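Local coordinates for nucleoprotein (Human coronavirus NL63, PDB 5EPW) that probably packages the positive-strand viral RNA genome into a helical ribonucleocapsid, with this C-terminal domain mediating dimerization, at residues 69-83 with 95-109. Sequence-based numbering, arbitrary orientation.
Sequences ELIPNQAALFFDSEV and TYTYKMLVAKDNKNL
The packing of P72 and L77 on Y98 and Y96 belongs to a buried contact at the base of a beta hairpin, where helix 74-79 and the loop before it lie on strand 95-103, the helix crossing at 106° before the chain turns back to pair with that strand. L77 serves both tyrosines: with its CG anti to the backbone N (chi1 -168°), CD2 lies over one face of the Y96 ring, 4.1 Å from the centroid in a CH-pi contact, while CD1 reaches CB of Y98 at 3.7 Å. P72 covers a face of the Y98 ring, its CG off-centre above the rim and 3.7 Å from CE2. S81 OG meets the edge of that ring, fixed by a 2.6 Å hydrogen bond to a lone pair of L77 O, which ties the chain just after the helix to the helix itself. Beyond S81, E82 and T97 form an antiparallel hydrogen-bonded pair, with E82 N to T97 O at 3.0 Å and a return bond from T97 N to E82 O, both nearly straight. This is the hairpin of the coronavirus nucleocapsid dimerization domain: strand 95-103 pairs along its other edge with a strand of the second subunit, making one continuous sheet of the two chains. Y96 OH hydrogen-bonds to the carbonyl O of L70 of the second subunit, and D80 OD1 forms a salt bridge with R25 of the second subunit. D80 OD2 is also linked through a water to the Y98 hydroxyl. Farther along, M100 bends at chi3 (-90°), bringing CE to 3.4 Å from O of L70 in its own chain and against L70 CB. The two branches of this L70 spread apart, CD2 packing among N106 ND2, M100 CE and V102 CG1, and CD1 against the backbone of N108 and L109. At the far end one water joins E69 OE1 to N108 ND2, while N108 OD1 is held by Q66.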
loop_
_atom_site.group_PDB
_atom_site.type_symbol
_atom_site.label_atom_id
_atom_site.label_comp_id
_atom_site.label_asym_id
_atom_site.label_seq_id
_atom_site.Cartn_x
_atom_site.Cartn_y
_atom_site.Cartn_z
ATOM N N GLU B 69 9.324 7.606 -1.371
ATOM C CA GLU B 69 8.637 8.782 -1.914
ATOM C C GLU B 69 7.450 8.422 -2.843
ATOM O O GLU B 69 6.544 9.304 -3.058
ATOM C CB GLU B 69 9.620 9.632 -2.745
ATOM C CG GLU B 69 10.707 10.260 -1.849
ATOM C CD GLU B 69 10.245 11.278 -0.952
ATOM O OE1 GLU B 69 9.819 12.322 -1.444
ATOM O OE2 GLU B 69 10.037 11.037 0.241
ATOM N N LEU B 70 7.451 7.202 -3.372
ATOM C CA LEU B 70 6.475 6.701 -4.363
ATOM C C LEU B 70 5.594 5.541 -3.796
ATOM O O LEU B 70 4.975 4.820 -4.544
ATOM C CB LEU B 70 7.075 6.305 -5.664
ATOM C CG LEU B 70 7.703 7.459 -6.452
ATOM C CD1 LEU B 70 8.227 6.967 -7.728
ATOM C CD2 LEU B 70 6.788 8.699 -6.605
ATOM N N ILE B 71 5.469 5.485 -2.448
ATOM C CA ILE B 71 4.603 4.453 -1.791
ATOM C C ILE B 71 3.511 5.243 -1.109
ATOM O O ILE B 71 3.776 6.144 -0.273
ATOM C CB ILE B 71 5.394 3.593 -0.732
ATOM C CG1 ILE B 71 6.652 2.961 -1.300
ATOM C CG2 ILE B 71 4.360 2.571 -0.170
ATOM C CD1 ILE B 71 7.510 2.307 -0.268
ATOM N N PRO B 72 2.168 4.966 -1.391
ATOM C CA PRO B 72 1.165 5.687 -0.599
ATOM C C PRO B 72 1.150 5.455 0.869
ATOM O O PRO B 72 1.515 4.297 1.318
ATOM C CB PRO B 72 -0.172 5.159 -1.139
ATOM C CG PRO B 72 0.230 3.887 -1.683
ATOM C CD PRO B 72 1.628 3.952 -2.268
ATOM N N ASN B 73 0.650 6.445 1.587
ATOM C CA ASN B 73 0.422 6.278 2.981
ATOM C C ASN B 73 -0.819 5.504 3.314
ATOM O O ASN B 73 -1.593 5.135 2.401
ATOM C CB ASN B 73 0.526 7.658 3.720
ATOM C CG ASN B 73 -0.694 8.506 3.504
ATOM O OD1 ASN B 73 -1.879 8.057 3.867
ATOM N ND2 ASN B 73 -0.491 9.669 2.891
ATOM N N GLN B 74 -1.037 5.126 4.564
ATOM C CA GLN B 74 -2.130 4.250 4.846
ATOM C C GLN B 74 -3.527 4.866 4.615
ATOM O O GLN B 74 -4.482 4.192 4.287
ATOM C CB GLN B 74 -2.055 3.843 6.329
ATOM C CG GLN B 74 -0.886 2.857 6.543
ATOM C CD GLN B 74 -0.686 2.471 7.911
ATOM O OE1 GLN B 74 -1.636 2.102 8.598
ATOM N NE2 GLN B 74 0.569 2.529 8.372
ATOM N N ALA B 75 -3.635 6.174 4.817
ATOM C CA ALA B 75 -4.947 6.853 4.658
ATOM C C ALA B 75 -5.214 6.960 3.132
ATOM O O ALA B 75 -6.353 6.630 2.695
ATOM C CB ALA B 75 -4.886 8.233 5.300
ATOM N N ALA B 76 -4.232 7.265 2.318
ATOM C CA ALA B 76 -4.356 7.266 0.822
ATOM C C ALA B 76 -4.751 5.872 0.332
ATOM O O ALA B 76 -5.655 5.649 -0.460
ATOM C CB ALA B 76 -3.141 7.745 0.060
ATOM N N LEU B 77 -4.095 4.815 0.863
ATOM C CA LEU B 77 -4.440 3.487 0.422
ATOM C C LEU B 77 -5.868 3.133 0.830
ATOM O O LEU B 77 -6.587 2.499 0.038
ATOM C CB LEU B 77 -3.461 2.427 1.066
ATOM C CG LEU B 77 -3.528 1.043 0.480
ATOM C CD1 LEU B 77 -2.906 1.048 -0.923
ATOM C CD2 LEU B 77 -2.770 0.022 1.365
ATOM N N PHE B 78 -6.287 3.475 2.037
ATOM C CA PHE B 78 -7.666 3.170 2.449
ATOM C C PHE B 78 -8.708 3.870 1.574
ATOM O O PHE B 78 -9.659 3.245 1.114
ATOM C CB PHE B 78 -7.860 3.566 3.911
ATOM C CG PHE B 78 -9.180 3.131 4.518
ATOM C CD1 PHE B 78 -9.380 1.866 4.971
ATOM C CD2 PHE B 78 -10.162 4.038 4.565
ATOM C CE1 PHE B 78 -10.627 1.489 5.504
ATOM C CE2 PHE B 78 -11.393 3.730 5.122
ATOM C CZ PHE B 78 -11.621 2.481 5.589
ATOM N N PHE B 79 -8.567 5.156 1.438
ATOM C CA PHE B 79 -9.589 6.006 0.823
ATOM C C PHE B 79 -9.461 6.105 -0.664
ATOM O O PHE B 79 -10.387 6.648 -1.350
ATOM C CB PHE B 79 -9.587 7.417 1.407
ATOM C CG PHE B 79 -10.084 7.507 2.802
ATOM C CD1 PHE B 79 -11.406 7.177 3.116
ATOM C CD2 PHE B 79 -9.205 7.835 3.867
ATOM C CE1 PHE B 79 -11.888 7.235 4.401
ATOM C CE2 PHE B 79 -9.697 7.955 5.167
ATOM C CZ PHE B 79 -11.031 7.695 5.411
ATOM N N ASP B 80 -8.379 5.652 -1.287
ATOM C CA ASP B 80 -8.127 5.928 -2.696
ATOM C C ASP B 80 -7.751 4.658 -3.467
ATOM O O ASP B 80 -7.200 4.736 -4.558
ATOM C CB ASP B 80 -7.124 7.077 -2.882
ATOM C CG ASP B 80 -7.159 7.716 -4.264
ATOM O OD1 ASP B 80 -8.325 7.862 -4.753
ATOM O OD2 ASP B 80 -6.100 8.197 -4.697
ATOM N N SER B 81 -8.191 3.500 -2.956
ATOM C CA SER B 81 -8.075 2.163 -3.603
ATOM C C SER B 81 -9.450 1.589 -3.915
ATOM O O SER B 81 -10.480 1.935 -3.301
ATOM C CB SER B 81 -7.369 1.138 -2.665
ATOM O OG SER B 81 -6.025 1.521 -2.317
ATOM N N GLU B 82 -9.430 0.587 -4.754
ATOM C CA GLU B 82 -10.566 -0.323 -4.879
ATOM C C GLU B 82 -10.263 -1.520 -3.999
ATOM O O GLU B 82 -9.273 -2.244 -4.200
ATOM C CB GLU B 82 -10.781 -0.778 -6.357
ATOM C CG GLU B 82 -11.967 -1.744 -6.527
ATOM C CD GLU B 82 -12.337 -1.980 -7.992
ATOM O OE1 GLU B 82 -11.774 -1.311 -8.845
ATOM O OE2 GLU B 82 -13.217 -2.852 -8.205
ATOM N N VAL B 83 -11.148 -1.851 -3.029
ATOM C CA VAL B 83 -10.965 -2.900 -2.098
ATOM C C VAL B 83 -12.015 -3.995 -2.224
ATOM O O VAL B 83 -13.203 -3.651 -2.439
ATOM C CB VAL B 83 -10.997 -2.349 -0.638
ATOM C CG1 VAL B 83 -10.951 -3.481 0.408
ATOM C CG2 VAL B 83 -9.900 -1.347 -0.354
ATOM N N THR B 95 -8.153 -7.634 -0.739
ATOM C CA THR B 95 -7.341 -7.113 -1.834
ATOM C C THR B 95 -7.499 -5.612 -1.933
ATOM O O THR B 95 -8.644 -5.067 -1.979
ATOM C CB THR B 95 -7.737 -7.712 -3.170
ATOM O OG1 THR B 95 -7.621 -9.156 -3.172
ATOM C CG2 THR B 95 -6.847 -7.217 -4.277
ATOM N N TYR B 96 -6.363 -4.885 -1.926
ATOM C CA TYR B 96 -6.281 -3.478 -2.282
ATOM C C TYR B 96 -5.695 -3.384 -3.684
ATOM O O TYR B 96 -4.590 -3.900 -3.910
ATOM C CB TYR B 96 -5.406 -2.674 -1.328
ATOM C CG TYR B 96 -5.854 -2.545 0.108
ATOM C CD1 TYR B 96 -5.643 -3.580 1.028
ATOM C CD2 TYR B 96 -6.355 -1.291 0.549
ATOM C CE1 TYR B 96 -5.952 -3.364 2.369
ATOM C CE2 TYR B 96 -6.649 -1.071 1.908
ATOM C CZ TYR B 96 -6.486 -2.128 2.749
ATOM O OH TYR B 96 -6.768 -1.920 4.112
ATOM N N THR B 97 -6.402 -2.682 -4.555
ATOM C CA THR B 97 -5.799 -2.373 -5.903
ATOM C C THR B 97 -5.699 -0.876 -5.924
ATOM O O THR B 97 -6.742 -0.127 -5.849
ATOM C CB THR B 97 -6.722 -2.880 -7.042
ATOM O OG1 THR B 97 -6.871 -4.290 -6.910
ATOM C CG2 THR B 97 -6.025 -2.574 -8.405
ATOM N N TYR B 98 -4.491 -0.337 -5.971
ATOM C CA TYR B 98 -4.220 1.113 -5.831
ATOM C C TYR B 98 -3.488 1.569 -7.122
ATOM O O TYR B 98 -2.438 1.014 -7.425
ATOM C CB TYR B 98 -3.396 1.384 -4.552
ATOM C CG TYR B 98 -3.074 2.859 -4.414
ATOM C CD1 TYR B 98 -4.029 3.729 -3.946
ATOM C CD2 TYR B 98 -1.875 3.364 -4.914
ATOM C CE1 TYR B 98 -3.765 5.150 -3.922
ATOM C CE2 TYR B 98 -1.606 4.707 -4.847
ATOM C CZ TYR B 98 -2.527 5.577 -4.355
ATOM O OH TYR B 98 -2.213 6.924 -4.333
ATOM N N LYS B 99 -3.983 2.626 -7.746
ATOM C CA LYS B 99 -3.370 3.174 -8.969
ATOM C C LYS B 99 -2.941 4.616 -8.691
ATOM O O LYS B 99 -3.718 5.403 -8.136
ATOM C CB LYS B 99 -4.396 3.174 -10.067
ATOM C CG LYS B 99 -4.741 1.763 -10.469
ATOM C CD LYS B 99 -5.860 1.722 -11.524
ATOM C CE LYS B 99 -6.271 0.297 -11.821
ATOM N NZ LYS B 99 -7.262 0.329 -12.992
ATOM N N MET B 100 -1.739 4.955 -9.112
ATOM C CA MET B 100 -1.229 6.352 -8.971
ATOM C C MET B 100 -0.532 6.740 -10.240
ATOM O O MET B 100 0.158 5.949 -10.912
ATOM C CB MET B 100 -0.301 6.500 -7.775
ATOM C CG MET B 100 0.860 5.501 -7.743
ATOM S SD MET B 100 1.847 5.505 -6.222
ATOM C CE MET B 100 3.127 6.737 -6.644
ATOM N N LEU B 101 -0.823 8.009 -10.614
ATOM C CA LEU B 101 -0.162 8.627 -11.827
ATOM C C LEU B 101 1.081 9.479 -11.416
ATOM O O LEU B 101 0.915 10.443 -10.653
ATOM C CB LEU B 101 -1.204 9.548 -12.556
ATOM C CG LEU B 101 -2.349 8.783 -13.162
ATOM C CD1 LEU B 101 -3.426 9.783 -13.643
ATOM C CD2 LEU B 101 -1.919 7.850 -14.237
ATOM N N VAL B 102 2.235 9.048 -11.887
ATOM C CA VAL B 102 3.459 9.760 -11.573
ATOM C C VAL B 102 3.966 10.471 -12.876
ATOM O O VAL B 102 4.090 9.859 -13.881
ATOM C CB VAL B 102 4.481 8.807 -11.090
ATOM C CG1 VAL B 102 5.686 9.504 -10.620
ATOM C CG2 VAL B 102 3.946 8.029 -9.878
ATOM N N ALA B 103 4.247 11.797 -12.741
ATOM C CA ALA B 103 4.784 12.557 -13.869
ATOM C C ALA B 103 6.058 11.949 -14.375
ATOM O O ALA B 103 6.906 11.480 -13.582
ATOM C CB ALA B 103 4.959 14.026 -13.429
ATOM N N LYS B 104 6.236 11.872 -15.702
ATOM C CA LYS B 104 7.420 11.263 -16.272
ATOM C C LYS B 104 8.765 11.949 -15.922
ATOM O O LYS B 104 9.819 11.284 -15.959
ATOM C CB LYS B 104 7.292 11.168 -17.841
ATOM C CG LYS B 104 6.444 9.953 -18.204
ATOM C CD LYS B 104 6.082 10.005 -19.671
ATOM C CE LYS B 104 5.313 8.759 -20.071
ATOM N NZ LYS B 104 4.898 8.908 -21.476
ATOM N N ASP B 105 8.668 13.169 -15.472
ATOM C CA ASP B 105 9.837 13.884 -15.048
ATOM C C ASP B 105 10.068 13.842 -13.546
ATOM O O ASP B 105 10.954 14.543 -13.012
ATOM C CB ASP B 105 9.821 15.284 -15.655
ATOM C CG ASP B 105 8.841 16.203 -15.017
ATOM O OD1 ASP B 105 7.773 15.823 -14.521
ATOM O OD2 ASP B 105 9.128 17.414 -15.006
ATOM N N ASN B 106 9.260 13.018 -12.823
ATOM C CA ASN B 106 9.478 12.854 -11.434
ATOM C C ASN B 106 10.845 12.229 -11.271
ATOM O O ASN B 106 11.167 11.221 -11.822
ATOM C CB ASN B 106 8.386 11.937 -10.839
ATOM C CG ASN B 106 8.546 11.798 -9.342
ATOM O OD1 ASN B 106 9.568 11.254 -8.917
ATOM N ND2 ASN B 106 7.530 12.130 -8.587
ATOM N N LYS B 107 11.661 12.880 -10.392
ATOM C CA LYS B 107 13.023 12.449 -10.271
ATOM C C LYS B 107 13.229 11.150 -9.508
ATOM O O LYS B 107 14.240 10.566 -9.542
ATOM C CB LYS B 107 13.849 13.562 -9.557
ATOM C CG LYS B 107 14.171 14.787 -10.421
ATOM C CD LYS B 107 14.957 15.851 -9.580
ATOM C CE LYS B 107 14.556 17.278 -9.881
ATOM N NZ LYS B 107 14.173 17.487 -11.281
ATOM N N ASN B 108 12.178 10.712 -8.839
ATOM C CA ASN B 108 12.230 9.475 -8.064
ATOM C C ASN B 108 11.715 8.288 -8.838
ATOM O O ASN B 108 11.932 7.156 -8.434
ATOM C CB ASN B 108 11.415 9.697 -6.809
ATOM C CG ASN B 108 11.949 10.824 -5.959
ATOM O OD1 ASN B 108 13.185 10.964 -5.765
ATOM N ND2 ASN B 108 11.077 11.632 -5.421
ATOM N N LEU B 109 11.122 8.524 -9.975
ATOM C CA LEU B 109 10.509 7.464 -10.766
ATOM C C LEU B 109 11.542 6.454 -11.325
ATOM O O LEU B 109 11.419 5.221 -11.329
ATOM C CB LEU B 109 9.601 8.058 -11.880
ATOM C CG LEU B 109 8.856 7.143 -12.796
ATOM C CD1 LEU B 109 7.868 6.227 -12.037
ATOM C CD2 LEU B 109 8.126 8.005 -13.789
HETATM O O HOH W 1 11.213 13.772 -3.241
HETATM O O HOH W 2 -5.719 6.443 -6.789
HETATM O O HOH W 3 -6.550 3.742 -6.991
HETATM O O HOH W 4 -4.004 8.351 -3.111
HETATM O O HOH W 5 -3.603 8.316 -6.693
HETATM O O HOH W 6 -9.205 -4.685 -5.520
#